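Beta-glucuronidase (Dictyoglomus thermophilum, PDB 6XXW) probably hydrolyses beta-D-glucuronides to release glucuronic acid. Local coordinates at residues Phe337-Tyr342 against Ile357-Glu362; Val408-Val413 against Pro443-Glu448; Gly305-Ser310 against His548-Ala553; Val320-Asp325 against Glu346-Leu351. All coordinates share one frame; numbering follows the deposited sequence.

Interaction 1 of 4, residues Phe337-Tyr342 against Ile357-Glu362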
# COMPACT_ATOMS: atom_id res chain seq x y z
N PHE A 337 -15.74 25.47 -0.26
CA PHE A 337 -15.47 24.54 -1.36
C PHE A 337 -16.33 24.90 -2.55
O PHE A 337 -17.27 25.70 -2.46
CB PHE A 337 -15.67 23.07 -0.96
CG PHE A 337 -17.07 22.70 -0.58
CD1 PHE A 337 -17.99 22.28 -1.54
CD2 PHE A 337 -17.46 22.72 0.75
CE1 PHE A 337 -19.29 21.93 -1.17
CE2 PHE A 337 -18.76 22.37 1.12
CZ PHE A 337 -19.67 21.97 0.15
N ARG A 338 -15.99 24.32 -3.69
CA ARG A 338 -16.78 24.43 -4.91
C ARG A 338 -17.46 23.09 -5.15
O ARG A 338 -16.86 22.04 -4.92
CB ARG A 338 -15.90 24.82 -6.12
CG ARG A 338 -16.64 24.81 -7.48
CD ARG A 338 -15.79 25.44 -8.61
NE ARG A 338 -14.48 24.81 -8.73
CZ ARG A 338 -14.09 24.06 -9.76
NH1 ARG A 338 -14.91 23.82 -10.79
NH2 ARG A 338 -12.87 23.55 -9.77
N THR A 339 -18.73 23.12 -5.57
CA THR A 339 -19.45 21.89 -5.89
C THR A 339 -19.10 21.42 -7.31
O THR A 339 -19.95 21.29 -8.19
CB THR A 339 -20.96 22.06 -5.73
OG1 THR A 339 -21.50 22.82 -6.82
CG2 THR A 339 -21.33 22.72 -4.39
N SER A 340 -17.81 21.16 -7.52
CA SER A 340 -17.39 20.55 -8.77
C SER A 340 -18.07 19.19 -8.94
O SER A 340 -18.09 18.39 -8.00
CB SER A 340 -15.87 20.41 -8.78
OG SER A 340 -15.38 20.13 -7.47
N HIS A 341 -18.69 18.94 -10.11
CA HIS A 341 -18.97 19.91 -11.16
C HIS A 341 -20.46 19.89 -11.47
O HIS A 341 -20.86 19.65 -12.61
CB HIS A 341 -18.20 19.59 -12.45
CG HIS A 341 -16.71 19.56 -12.28
ND1 HIS A 341 -15.97 20.68 -11.98
CD2 HIS A 341 -15.82 18.53 -12.37
CE1 HIS A 341 -14.69 20.35 -11.90
NE2 HIS A 341 -14.57 19.05 -12.13
N TYR A 342 -21.29 20.09 -10.46
CA TYR A 342 -22.73 19.91 -10.59
C TYR A 342 -23.33 20.33 -9.26
O TYR A 342 -22.61 20.39 -8.25
CB TYR A 342 -23.08 18.45 -10.93
CG TYR A 342 -22.19 17.45 -10.23
CD1 TYR A 342 -22.40 17.11 -8.89
CD2 TYR A 342 -21.11 16.87 -10.89
CE1 TYR A 342 -21.56 16.22 -8.23
CE2 TYR A 342 -20.25 15.96 -10.23
CZ TYR A 342 -20.49 15.65 -8.92
OH TYR A 342 -19.65 14.77 -8.29
N ILE A 357 -19.40 27.14 6.03
CA ILE A 357 -18.51 26.88 4.91
C ILE A 357 -19.10 27.58 3.70
O ILE A 357 -20.27 27.39 3.37
CB ILE A 357 -18.35 25.37 4.65
CG1 ILE A 357 -17.75 24.66 5.88
CG2 ILE A 357 -17.52 25.14 3.36
CD1 ILE A 357 -16.28 24.98 6.16
N ALA A 358 -18.29 28.42 3.05
CA ALA A 358 -18.75 29.16 1.88
C ALA A 358 -18.70 28.24 0.67
O ALA A 358 -17.71 27.54 0.46
CB ALA A 358 -17.88 30.40 1.66
N VAL A 359 -19.76 28.25 -0.12
CA VAL A 359 -19.91 27.31 -1.23
C VAL A 359 -20.00 28.09 -2.54
O VAL A 359 -20.81 29.01 -2.67
CB VAL A 359 -21.15 26.42 -1.04
CG1 VAL A 359 -21.37 25.56 -2.25
CG2 VAL A 359 -20.99 25.57 0.21
N ILE A 360 -19.16 27.72 -3.51
CA ILE A 360 -19.35 28.11 -4.90
C ILE A 360 -20.12 26.96 -5.54
O ILE A 360 -19.57 25.87 -5.72
CB ILE A 360 -18.01 28.34 -5.62
CG1 ILE A 360 -17.17 29.40 -4.90
CG2 ILE A 360 -18.26 28.75 -7.08
CD1 ILE A 360 -15.70 29.43 -5.34
N GLU A 361 -21.38 27.17 -5.90
CA GLU A 361 -22.15 26.08 -6.47
C GLU A 361 -22.17 26.18 -7.99
O GLU A 361 -22.39 27.25 -8.55
CB GLU A 361 -23.58 26.03 -5.92
CG GLU A 361 -24.31 24.80 -6.43
CD GLU A 361 -25.46 24.40 -5.56
OE1 GLU A 361 -26.16 25.32 -5.08
OE2 GLU A 361 -25.66 23.19 -5.36
N GLU A 362 -21.91 25.04 -8.64
CA GLU A 362 -21.58 24.99 -10.05
C GLU A 362 -22.62 24.18 -10.83
O GLU A 362 -23.05 23.11 -10.38
CB GLU A 362 -20.19 24.37 -10.22
CG GLU A 362 -19.69 24.31 -11.64
CD GLU A 362 -18.21 24.06 -11.66
OE1 GLU A 362 -17.44 25.02 -11.37
OE2 GLU A 362 -17.82 22.91 -11.95

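Interaction 2 of 4, residues Val408-Val413 against Pro443-Glu448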
# COMPACT_ATOMS: atom_id res chain seq x y z
N VAL A 408 -24.26 29.34 0.04
CA VAL A 408 -23.95 29.60 -1.37
C VAL A 408 -23.62 31.08 -1.53
O VAL A 408 -24.46 31.95 -1.29
CB VAL A 408 -25.12 29.20 -2.29
CG1 VAL A 408 -24.75 29.53 -3.76
CG2 VAL A 408 -25.49 27.74 -2.14
N ILE A 409 -22.40 31.37 -1.99
CA ILE A 409 -21.96 32.75 -2.12
C ILE A 409 -21.54 33.11 -3.53
O ILE A 409 -21.09 34.22 -3.75
CB ILE A 409 -20.83 33.08 -1.12
CG1 ILE A 409 -19.80 31.95 -1.04
CG2 ILE A 409 -21.42 33.38 0.27
CD1 ILE A 409 -18.99 31.74 -2.28
N MET A 410 -21.67 32.19 -4.49
CA MET A 410 -21.26 32.44 -5.87
C MET A 410 -21.78 31.30 -6.72
O MET A 410 -21.81 30.15 -6.28
CB MET A 410 -19.73 32.54 -6.00
CG MET A 410 -19.24 32.84 -7.42
SD MET A 410 -17.72 33.81 -7.52
CE MET A 410 -16.52 32.72 -6.71
N TRP A 411 -22.16 31.62 -7.96
CA TRP A 411 -22.54 30.62 -8.94
C TRP A 411 -21.42 30.45 -9.96
O TRP A 411 -20.88 31.44 -10.48
CB TRP A 411 -23.83 31.02 -9.68
CG TRP A 411 -25.01 31.36 -8.80
CD1 TRP A 411 -25.57 32.59 -8.63
CD2 TRP A 411 -25.79 30.45 -8.00
NE1 TRP A 411 -26.64 32.51 -7.77
CE2 TRP A 411 -26.80 31.21 -7.37
CE3 TRP A 411 -25.73 29.07 -7.76
CZ2 TRP A 411 -27.73 30.64 -6.50
CZ3 TRP A 411 -26.68 28.49 -6.88
CH2 TRP A 411 -27.66 29.28 -6.27
N SER A 412 -21.11 29.19 -10.29
CA SER A 412 -20.18 28.87 -11.38
C SER A 412 -20.96 28.31 -12.55
O SER A 412 -21.71 27.34 -12.39
CB SER A 412 -19.11 27.87 -10.93
OG SER A 412 -18.30 27.51 -12.05
N VAL A 413 -20.83 28.94 -13.72
CA VAL A 413 -21.67 28.51 -14.84
C VAL A 413 -21.08 27.34 -15.63
O VAL A 413 -21.82 26.67 -16.37
CB VAL A 413 -21.98 29.67 -15.81
CG1 VAL A 413 -22.75 30.79 -15.09
CG2 VAL A 413 -20.72 30.21 -16.47
N PRO A 443 -22.33 36.97 -6.77
CA PRO A 443 -21.45 37.05 -7.93
C PRO A 443 -21.47 35.77 -8.75
O PRO A 443 -21.93 34.71 -8.30
CB PRO A 443 -20.06 37.29 -7.31
CG PRO A 443 -20.17 36.74 -5.93
CD PRO A 443 -21.59 37.02 -5.50
N ILE A 444 -20.95 35.89 -9.96
CA ILE A 444 -20.91 34.82 -10.94
C ILE A 444 -19.47 34.60 -11.40
O ILE A 444 -18.73 35.57 -11.59
CB ILE A 444 -21.81 35.14 -12.15
CG1 ILE A 444 -23.26 35.30 -11.69
CG2 ILE A 444 -21.66 34.08 -13.24
CD1 ILE A 444 -24.14 35.92 -12.74
N THR A 445 -19.08 33.33 -11.59
CA THR A 445 -17.78 33.00 -12.15
C THR A 445 -17.94 31.92 -13.21
O THR A 445 -19.04 31.41 -13.46
CB THR A 445 -16.79 32.52 -11.05
OG1 THR A 445 -15.47 32.36 -11.60
CG2 THR A 445 -17.23 31.19 -10.48
N ILE A 446 -16.83 31.61 -13.87
CA ILE A 446 -16.69 30.44 -14.73
C ILE A 446 -15.28 29.91 -14.51
O ILE A 446 -14.34 30.69 -14.37
CB ILE A 446 -16.95 30.74 -16.22
CG1 ILE A 446 -16.87 29.45 -17.04
CG2 ILE A 446 -15.94 31.78 -16.78
CD1 ILE A 446 -17.42 29.58 -18.46
N VAL A 447 -15.13 28.59 -14.44
CA VAL A 447 -13.85 28.00 -14.08
C VAL A 447 -13.12 27.62 -15.36
O VAL A 447 -13.64 26.85 -16.18
CB VAL A 447 -14.01 26.80 -13.13
CG1 VAL A 447 -12.64 26.19 -12.82
CG2 VAL A 447 -14.69 27.24 -11.82
N GLU A 448 -11.92 28.18 -15.53
CA GLU A 448 -11.21 28.18 -16.81
C GLU A 448 -9.96 27.33 -16.73
O GLU A 448 -9.24 27.37 -15.73
CB GLU A 448 -10.79 29.60 -17.20
CG GLU A 448 -11.93 30.56 -17.44
CD GLU A 448 -12.33 30.64 -18.92
OE1 GLU A 448 -12.14 29.63 -19.65
OE2 GLU A 448 -12.84 31.71 -19.34

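Interaction 3 of 4, residues Gly305-Ser310 against His548-Ala553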
# COMPACT_ATOMS: atom_id res chain seq x y z
N GLY A 305 -12.03 21.77 -4.37
CA GLY A 305 -13.05 21.24 -5.27
C GLY A 305 -13.41 19.87 -4.70
O GLY A 305 -12.49 19.14 -4.32
N LYS A 306 -14.70 19.58 -4.56
CA LYS A 306 -15.10 18.27 -4.05
C LYS A 306 -15.74 17.44 -5.17
O LYS A 306 -15.59 17.77 -6.27
CB LYS A 306 -16.06 18.47 -2.88
CG LYS A 306 -15.43 18.98 -1.60
CD LYS A 306 -16.41 19.09 -0.46
CE LYS A 306 -16.32 18.01 0.58
NZ LYS A 306 -16.65 16.67 0.06
N HIS A 307 -16.30 16.31 -4.82
CA HIS A 307 -17.12 15.51 -5.72
C HIS A 307 -18.11 14.76 -4.85
O HIS A 307 -17.83 14.48 -3.68
CB HIS A 307 -16.31 14.49 -6.54
CG HIS A 307 -16.04 14.92 -7.94
ND1 HIS A 307 -17.04 15.24 -8.83
CD2 HIS A 307 -14.87 15.10 -8.61
CE1 HIS A 307 -16.50 15.60 -9.98
NE2 HIS A 307 -15.19 15.53 -9.87
N GLU A 308 -19.27 14.42 -5.40
CA GLU A 308 -20.19 13.54 -4.69
C GLU A 308 -19.79 12.12 -5.05
O GLU A 308 -20.19 11.60 -6.09
CB GLU A 308 -21.64 13.87 -5.03
CG GLU A 308 -22.12 15.14 -4.34
CD GLU A 308 -23.60 15.38 -4.54
OE1 GLU A 308 -24.06 15.32 -5.70
OE2 GLU A 308 -24.30 15.63 -3.52
N ASP A 309 -18.98 11.51 -4.20
CA ASP A 309 -18.32 10.25 -4.52
C ASP A 309 -17.87 9.62 -3.21
O ASP A 309 -17.30 10.31 -2.36
CB ASP A 309 -17.13 10.49 -5.47
CG ASP A 309 -16.23 9.27 -5.61
OD1 ASP A 309 -15.43 8.98 -4.69
OD2 ASP A 309 -16.32 8.60 -6.66
N SER A 310 -18.14 8.34 -3.05
CA SER A 310 -17.66 7.59 -1.90
C SER A 310 -17.70 6.11 -2.23
O SER A 310 -18.32 5.69 -3.22
CB SER A 310 -18.47 7.99 -0.64
OG SER A 310 -19.70 7.28 -0.55
N HIS A 548 -8.07 26.86 -4.00
CA HIS A 548 -8.82 25.62 -3.89
C HIS A 548 -7.97 24.51 -4.50
O HIS A 548 -7.67 24.52 -5.70
CB HIS A 548 -10.18 25.72 -4.59
CG HIS A 548 -11.27 26.31 -3.73
ND1 HIS A 548 -12.60 26.30 -4.11
CD2 HIS A 548 -11.22 26.91 -2.52
CE1 HIS A 548 -13.32 26.86 -3.16
NE2 HIS A 548 -12.52 27.25 -2.19
N ILE A 549 -7.58 23.55 -3.67
CA ILE A 549 -6.80 22.41 -4.13
C ILE A 549 -7.75 21.39 -4.76
O ILE A 549 -8.85 21.16 -4.26
CB ILE A 549 -5.99 21.81 -2.96
CG1 ILE A 549 -4.83 22.73 -2.55
CG2 ILE A 549 -5.41 20.44 -3.33
CD1 ILE A 549 -5.21 23.96 -1.70
N TRP A 550 -7.32 20.79 -5.87
CA TRP A 550 -7.99 19.64 -6.45
C TRP A 550 -7.26 18.39 -6.00
O TRP A 550 -6.08 18.23 -6.33
CB TRP A 550 -7.95 19.72 -7.98
CG TRP A 550 -8.79 18.69 -8.62
CD1 TRP A 550 -8.38 17.50 -9.16
CD2 TRP A 550 -10.21 18.74 -8.76
NE1 TRP A 550 -9.47 16.81 -9.64
CE2 TRP A 550 -10.60 17.55 -9.41
CE3 TRP A 550 -11.18 19.68 -8.42
CZ2 TRP A 550 -11.94 17.28 -9.74
CZ3 TRP A 550 -12.51 19.41 -8.73
CH2 TRP A 550 -12.88 18.22 -9.38
N ASN A 551 -7.93 17.48 -5.27
CA ASN A 551 -9.36 17.49 -4.92
C ASN A 551 -9.42 17.26 -3.41
O ASN A 551 -8.41 16.91 -2.81
CB ASN A 551 -10.12 16.37 -5.65
CG ASN A 551 -11.64 16.41 -5.42
OD1 ASN A 551 -12.15 15.95 -4.39
ND2 ASN A 551 -12.37 16.94 -6.40
N PHE A 552 -10.60 17.43 -2.81
CA PHE A 552 -10.80 17.03 -1.42
C PHE A 552 -10.41 15.57 -1.20
O PHE A 552 -9.64 15.25 -0.29
CB PHE A 552 -12.26 17.26 -1.01
CG PHE A 552 -12.60 16.80 0.40
CD1 PHE A 552 -12.25 17.57 1.51
CD2 PHE A 552 -13.31 15.62 0.61
CE1 PHE A 552 -12.57 17.16 2.80
CE2 PHE A 552 -13.64 15.20 1.90
CZ PHE A 552 -13.27 15.97 3.00
N ALA A 553 -10.90 14.66 -2.05
CA ALA A 553 -10.64 13.24 -1.84
C ALA A 553 -10.55 12.49 -3.17
O ALA A 553 -11.17 12.89 -4.16
CB ALA A 553 -11.74 12.59 -0.98

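Interaction 4 of 4, residues Val320-Asp325 against Glu346-Leu351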
# COMPACT_ATOMS: atom_id res chain seq x y z
N VAL A 320 -23.59 10.08 6.85
CA VAL A 320 -22.36 9.78 7.57
C VAL A 320 -21.16 10.41 6.87
O VAL A 320 -20.36 11.11 7.49
CB VAL A 320 -22.19 8.26 7.72
CG1 VAL A 320 -20.80 7.93 8.23
CG2 VAL A 320 -23.26 7.69 8.66
N ILE A 321 -21.04 10.20 5.56
CA ILE A 321 -19.92 10.75 4.80
C ILE A 321 -19.98 12.27 4.79
O ILE A 321 -18.94 12.96 4.90
CB ILE A 321 -19.93 10.16 3.37
CG1 ILE A 321 -19.34 8.74 3.37
CG2 ILE A 321 -19.16 11.05 2.40
CD1 ILE A 321 -17.85 8.70 3.70
N ASN A 322 -21.18 12.84 4.73
CA ASN A 322 -21.31 14.29 4.65
C ASN A 322 -20.81 14.94 5.94
O ASN A 322 -20.03 15.89 5.91
CB ASN A 322 -22.76 14.67 4.38
CG ASN A 322 -23.18 14.38 2.96
OD1 ASN A 322 -22.35 14.13 2.09
ND2 ASN A 322 -24.48 14.44 2.71
N ILE A 323 -21.26 14.42 7.09
CA ILE A 323 -20.84 15.00 8.36
C ILE A 323 -19.35 14.77 8.58
O ILE A 323 -18.62 15.68 9.00
CB ILE A 323 -21.71 14.44 9.50
CG1 ILE A 323 -23.09 15.12 9.42
CG2 ILE A 323 -21.07 14.71 10.87
CD1 ILE A 323 -24.19 14.38 10.17
N LYS A 324 -18.85 13.58 8.24
CA LYS A 324 -17.41 13.34 8.27
C LYS A 324 -16.66 14.38 7.44
O LYS A 324 -15.63 14.92 7.87
CB LYS A 324 -17.10 11.94 7.76
CG LYS A 324 -15.61 11.62 7.75
CD LYS A 324 -15.02 11.77 9.15
CE LYS A 324 -13.72 10.96 9.28
NZ LYS A 324 -13.23 10.90 10.70
N ASP A 325 -17.17 14.69 6.25
CA ASP A 325 -16.46 15.61 5.36
C ASP A 325 -16.42 17.01 5.96
O ASP A 325 -15.40 17.70 5.89
CB ASP A 325 -17.14 15.65 3.98
CG ASP A 325 -16.77 14.45 3.10
OD1 ASP A 325 -15.98 13.57 3.52
OD2 ASP A 325 -17.28 14.38 1.95
N GLU A 346 -29.18 18.96 -1.54
CA GLU A 346 -29.60 20.01 -0.61
C GLU A 346 -29.05 19.76 0.78
O GLU A 346 -28.69 20.71 1.50
CB GLU A 346 -31.13 20.11 -0.58
CG GLU A 346 -31.76 20.22 -1.97
CD GLU A 346 -32.41 18.94 -2.48
OE1 GLU A 346 -31.69 17.91 -2.65
OE2 GLU A 346 -33.64 18.97 -2.75
N GLU A 347 -28.99 18.49 1.18
CA GLU A 347 -28.45 18.11 2.48
C GLU A 347 -27.07 18.71 2.70
O GLU A 347 -26.77 19.22 3.79
CB GLU A 347 -28.40 16.58 2.57
CG GLU A 347 -29.75 15.91 2.87
CD GLU A 347 -30.63 15.68 1.62
OE1 GLU A 347 -30.23 16.06 0.50
OE2 GLU A 347 -31.73 15.10 1.79
N ILE A 348 -26.21 18.69 1.68
CA ILE A 348 -24.87 19.24 1.87
C ILE A 348 -24.91 20.75 2.08
O ILE A 348 -24.13 21.31 2.87
CB ILE A 348 -23.97 18.84 0.68
CG1 ILE A 348 -23.51 17.38 0.87
CG2 ILE A 348 -22.75 19.78 0.57
CD1 ILE A 348 -22.76 16.83 -0.34
N LEU A 349 -25.84 21.45 1.42
CA LEU A 349 -25.93 22.90 1.61
C LEU A 349 -26.48 23.26 2.99
O LEU A 349 -26.04 24.25 3.59
CB LEU A 349 -26.79 23.53 0.50
CG LEU A 349 -26.18 23.41 -0.90
CD1 LEU A 349 -27.00 24.23 -1.88
CD2 LEU A 349 -24.74 23.89 -0.91
N PHE A 350 -27.45 22.49 3.51
CA PHE A 350 -27.91 22.73 4.88
C PHE A 350 -26.77 22.54 5.87
O PHE A 350 -26.65 23.29 6.85
CB PHE A 350 -29.08 21.81 5.23
CG PHE A 350 -30.39 22.26 4.66
CD1 PHE A 350 -31.06 23.35 5.19
CD2 PHE A 350 -30.95 21.59 3.58
CE1 PHE A 350 -32.28 23.76 4.65
CE2 PHE A 350 -32.16 22.00 3.03
CZ PHE A 350 -32.82 23.09 3.57
N LEU A 351 -25.92 21.53 5.64
CA LEU A 351 -24.75 21.34 6.49
C LEU A 351 -23.76 22.49 6.33
O LEU A 351 -23.20 22.97 7.32
CB LEU A 351 -24.09 20.00 6.18
CG LEU A 351 -24.87 18.75 6.60
CD1 LEU A 351 -24.15 17.48 6.11
CD2 LEU A 351 -25.02 18.75 8.11

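Interaction 1 of 4, residues Phe337-Tyr342 against Ile357-Glu362
Glu-362 holds out its two carboxylate oxygens to two basic side chains of 337-342. Glu-362 OE2 accepts from His-341 ND1 at 2.9 Å, and imidazole and carboxylate lie almost coplanar, their planes 6° apart. Glu-362 OE1 receives Arg-338 NH1 at 2.9 Å on its syn side; in this salt bridge the flat groups are turned 48° against each other. Glu-362 reaches both with an extended chain whose CG stands anti to the backbone N (chi1 -177°). A glutamine here would probably set an amide N-H against one of these donors and leave Arg-338 NH1 without its charged mate, though NH2 would keep Glu-505. At the same residue's backbone, Thr-339 OG1 accepts from Glu-362 N at 2.9 Å and donates to Tyr-342 O. Earlier along the strands, Val-359 CG2 sits over one face of the Phe-337 ring, 3.8 Å from CZ, while Ile-357 CG2 comes in obliquely at CD2. Backbone bonds between parallel strands, such as Ile-360 N to Phe-337 O at 3.0 Å, join this beta-alpha-beta unit. Its helix 346-355 covers Phe-337 and Val-359, strand 297-305 flanks 336-338, and strand 408-415 flanks 358-362, supplying Ser-412 OG as a further partner of Glu-362 OE1.

Interaction 2 of 4, residues Val408-Val413 against Pro443-Glu448
Met-410 crosses Thr-445 at about a right angle, its SD 3.9 Å from Thr-445 CB. Met-410 CG, trans to the backbone N (chi1 -178°), comes within 3.4 Å of Pro-443 O, just ahead of the strand, and bends farther out bring the sulfur round to the threonine. Thr-445 CG2 also meets Ser-412 CB at 3.8 Å, so the threonine methyl fits between two side chains of 408-413. On the other side of the strands Val-413 divides its branches: CG1 touches Ile-444 CG2 at 3.9 Å, and CG2 rests 3.8 Å from Ile-446 CB. Between these two layers run three parallel-strand bonds, Trp-411 N to Pro-443 O, Thr-445 N to Trp-411 O at 2.8 Å, and Val-413 N to Thr-445 O. At the start of the pairing the proline ring takes the place of an N-H donor: Pro-443 CD lies 3.3 Å from Ile-409 O, a buried carbonyl oxygen with no polar partner in the model.

Further out, the polar ends are fixed by neighbours. Thr-445 OG1 bonds to Val-463 O, Ser-412 OG to Glu-362, and the Trp-411 indole N-H to Asp-439, while Val-408 CG1 lies over a face of that indole. Helix 422-438 packs on Val-413, Ile-444 and Ile-446, and strand 463-467 touches Met-410, Thr-445 and Val-447. Adjacent parallel strands inclined at 44° and connected by a helix on the outside form a beta-alpha-beta crossover, the building unit of the TIM barrel.

Interaction 3 of 4, residues Gly305-Ser310 against His548-Ala553
Lys-306 lays the end of its side chain over one face of the Phe-552 ring, with CE 3.9 Å from the ring centroid and NZ off-centre at 4.1 Å, a CH-pi contact combined with a cation-pi one. With CG trans to its N (chi1 177°), Phe-552 extends alongside Lys-306, the two side chains pointing the same way. The ammonium group has its salt bridge elsewhere, with Asp-325. The two segments meet where the TIM barrel closes, strand 297-305 running parallel to strand 544-550, and they carry the chain out of the barrel strands into loops beside a pocket occupied by a Tris molecule.

Gly-305 is clamped through its backbone: its N donates to Ile-549 O at 3.2 Å and its O accepts from Phe-552 N at 3.0 Å. The Trp-550 indole lies against its CA, and a CB at this position would fall 2.6 Å from Trp-550 CE3, so that any side chain would clash. His-307 brings NE2 close to the plane of the same indole, just beyond its rim and 3.6 Å from CH2, with the two rings steeply inclined at 81°. His-307 ND1 is hydrogen-bonded to Tyr-342 OH, which probably limits rotation of the ring.

A cis peptide links Trp-550 to Asn-551, whose amide ND2 lies over a face of the indole. From there ND2 makes a weak bond to Lys-306 O, while the other end of the amide turns to its own chain: in an Asx turn, Asn-551 OD1 accepts from Ala-553 N at 2.9 Å, the donor lying in the carbonyl plane on a lone pair.

Interaction 4 of 4, residues Val320-Asp325 against Glu346-Leu351
Helical segments 320-325 and 346-351 run in roughly the same direction, their axes inclined at 32° and 10.5 Å apart at closest approach. The backbones come nearest at Asn-322 and Ile-348, with 6.7 Å between their CA atoms, and no hydrogen bond crosses the interface. Asn-322 points toward the other helix and carries most of the contact. Its CB touches Leu-351 CD1 at 3.6 Å. With CG opposite the carbonyl carbon (chi1 -73°), its amide lies across the Ile-348 side chain at about a right angle, with ND2 3.6 Å from CG1 and OD1 3.7 Å from CD1. Helices 319-332 and 346-355 are neighbours in the outer layer of the TIM barrel, with strand 336-338 between them in the chain. The amide is held from its own helix, where ND2 bonds to Gln-319 OE1. Replacing Asn-322 by alanine would probably keep the touch on Leu-351 but open a gap beside Ile-348 and leave Gln-319 OE1 without this donor. Ile-323 adds a looser contact, its CG1 4.2 Å from Leu-351 CD1. Phe-326 packs on both Ile-348 and Leu-351 farther along. At the tetramer interface, Ile-61 of a second subunit packs on Ile-323, and Leu-51 of that subunit on Leu-351.

All four contacts belong to the TIM barrel domain. Interactions 1 and 2 are adjacent in its sheet, centres about 8 Å apart, and join where Glu-362 OE1 lies 2.7 Å from Ser-412 OG. Interaction 3 meets interaction 1 at the rim: Ser-340 OG is 2.7 Å from Lys-306 O, and His-341 NE2 packs 3.3 Å from Trp-550 CH2. The His-341 and Trp-550 side chains lie about 4 and 3 Å from a bound Tris, probably from the crystallisation liquor but consistent with a sugar pocket. Interaction 4 lies outside the strands, yet Asp-325 OD2 forms a salt bridge of 3.0 Å with Lys-306 NZ, and Ile-348 packs against Phe-337. Interactions 2 and 3 do not touch.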